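Local coordinates for protein rhizavidin (Rhizobium etli, PDB 3EW1) that binds biotin with high affinity as a secreted, avidin-family protein that is innately a dimer, at the interface of chains A and B. Numbering follows the deposited sequence. Chains: chain A/B, rhizavidin.

The interface of chains A and B. Residues chain A 82-84, 103-105, 114; chain B 65, 67, 86-87.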
loop_
_atom_site.group_PDB
_atom_site.type_symbol
_atom_site.label_atom_id
_atom_site.label_comp_id
_atom_site.label_asym_id
_atom_site.label_seq_id
_atom_site.Cartn_x
_atom_site.Cartn_y
_atom_site.Cartn_z
ATOM N N ALA A 82 6.330 -3.822 8.081
ATOM C CA ALA A 82 5.292 -3.580 7.039
ATOM C C ALA A 82 5.707 -4.171 5.717
ATOM O O ALA A 82 6.909 -4.217 5.442
ATOM C CB ALA A 82 5.011 -2.095 6.890
ATOM N N THR A 83 4.708 -4.641 4.936
ATOM C CA THR A 83 4.928 -5.112 3.571
ATOM C C THR A 83 4.090 -4.378 2.521
ATOM O O THR A 83 2.914 -4.097 2.765
ATOM C CB THR A 83 4.576 -6.623 3.496
ATOM O OG1 THR A 83 5.330 -7.333 4.494
ATOM C CG2 THR A 83 4.861 -7.219 2.122
ATOM N N GLY A 84 4.684 -4.101 1.360
ATOM C CA GLY A 84 3.986 -3.512 0.268
ATOM C C GLY A 84 4.176 -4.433 -0.893
ATOM O O GLY A 84 5.260 -4.909 -1.217
ATOM N N ASN A 103 8.162 -5.815 -0.880
ATOM C CA ASN A 103 9.242 -5.336 0.010
ATOM C C ASN A 103 8.702 -5.472 1.411
ATOM O O ASN A 103 7.546 -5.120 1.671
ATOM C CB ASN A 103 9.537 -3.855 -0.285
ATOM C CG ASN A 103 10.360 -3.662 -1.542
ATOM O OD1 ASN A 103 11.339 -4.380 -1.781
ATOM N ND2 ASN A 103 9.960 -2.715 -2.371
ATOM N N LEU A 104 9.530 -5.997 2.298
ATOM C CA LEU A 104 9.212 -6.087 3.712
ATOM C C LEU A 104 10.185 -5.204 4.437
ATOM O O LEU A 104 11.399 -5.426 4.345
ATOM C CB LEU A 104 9.355 -7.527 4.213
ATOM C CG LEU A 104 9.494 -7.807 5.722
ATOM C CD1 LEU A 104 8.190 -7.421 6.410
ATOM C CD2 LEU A 104 9.771 -9.288 5.952
ATOM N N ALA A 105 9.672 -4.213 5.161
ATOM C CA ALA A 105 10.536 -3.342 5.990
ATOM C C ALA A 105 10.394 -3.787 7.454
ATOM O O ALA A 105 9.269 -3.963 7.963
ATOM C CB ALA A 105 10.130 -1.914 5.865
ATOM N N ILE A 114 15.207 -3.770 4.422
ATOM C CA ILE A 114 14.106 -4.061 3.499
ATOM C C ILE A 114 14.493 -5.325 2.763
ATOM O O ILE A 114 15.570 -5.375 2.138
ATOM C CB ILE A 114 13.843 -2.914 2.481
ATOM C CG1 ILE A 114 13.989 -1.520 3.100
ATOM C CG2 ILE A 114 12.474 -3.063 1.820
ATOM C CD1 ILE A 114 12.937 -1.126 4.064
ATOM N N PHE B 65 7.233 1.733 10.919
ATOM C CA PHE B 65 7.181 1.150 9.573
ATOM C C PHE B 65 5.918 1.497 8.825
ATOM O O PHE B 65 4.860 1.663 9.420
ATOM C CB PHE B 65 7.408 -0.333 9.679
ATOM C CG PHE B 65 8.780 -0.658 10.248
ATOM C CD1 PHE B 65 8.934 -0.999 11.585
ATOM C CD2 PHE B 65 9.911 -0.584 9.449
ATOM C CE1 PHE B 65 10.188 -1.253 12.109
ATOM C CE2 PHE B 65 11.178 -0.862 9.955
ATOM C CZ PHE B 65 11.323 -1.194 11.298
ATOM N N ALA B 67 3.834 1.242 4.826
ATOM C CA ALA B 67 3.716 0.822 3.413
ATOM C C ALA B 67 2.550 1.587 2.818
ATOM O O ALA B 67 1.481 1.693 3.438
ATOM C CB ALA B 67 3.540 -0.695 3.296
ATOM N N THR B 86 7.508 0.904 0.487
ATOM C CA THR B 86 7.627 0.271 1.807
ATOM C C THR B 86 8.871 0.866 2.458
ATOM O O THR B 86 9.867 1.019 1.775
ATOM C CB THR B 86 7.755 -1.277 1.635
ATOM O OG1 THR B 86 6.790 -1.753 0.676
ATOM C CG2 THR B 86 7.542 -1.978 2.963
ATOM N N GLY B 87 8.820 1.191 3.755
ATOM C CA GLY B 87 10.003 1.729 4.437
ATOM C C GLY B 87 9.661 2.099 5.859
ATOM O O GLY B 87 8.815 1.474 6.513
HETATM O O HOH W 1 7.345 -1.563 -1.942
#
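At the apolar centre, the methyl CG2 of B:Thr86 rests on A:Asn103 and A:Ala82, on the face of the chain A sheet over the seam between the paired strands 81-92 and 95-107. With chi1 at -45°, OG1 lies beside the backbone N, anti to the carbonyl carbon, and CG2 is anti to the N, which lays the methyl on the sheet. There CG2 meets two carbonyl oxygens, A:Asn103 O and A:Ala82 O, each at 3.4 Å, and the methyl CB of A:Ala105 at 3.9 Å. That same A:Ala105 methyl also packs on the backbone of B:Gly87, while A:Ile114 CD1, from strand 112-124, makes a looser contact with B:Gly87 CA.

Next to this centre, the carbonyl of A:Ala105 lies on one face side of the B:Phe65 ring, offset past its CD2 edge, with CD2 3.7 Å from the A:Ala105 O. The A:Ala105 CB comes instead toward the ring's margin, 3.8 Å from CD2. At the root of the same side chain, B:Phe65 CB rests against A:Ala82, while the methyl of B:Ala67 abuts A:Thr83 O at 3.5 Å. An alanine in place of B:Phe65 would probably leave the A:Ala105 carbonyl without its aromatic neighbour and open a gap beside the A:Ala105 methyl.

Toward the polar rim, the other branch of B:Thr86, its hydroxyl OG1, leans on the backbone of A:Gly84 without bonding to it. B:Thr86 CB meanwhile packs against A:Asn103 CB. The polar link is indirect: a water lies 2.7 Å from B:Thr86 OG1 and takes a nearly straight hydrogen bond (162° at H) from the amide ND2 of A:Asn103, 2.9 Å away. One threonine thus offers its methyl to the interior and its hydroxyl to water.

This patch belongs to the two-fold interface between the beta-barrels, and its twin repeats with the chains exchanged. By fitting small side chains against strand backbones, it helps hold together the rhizavidin dimer.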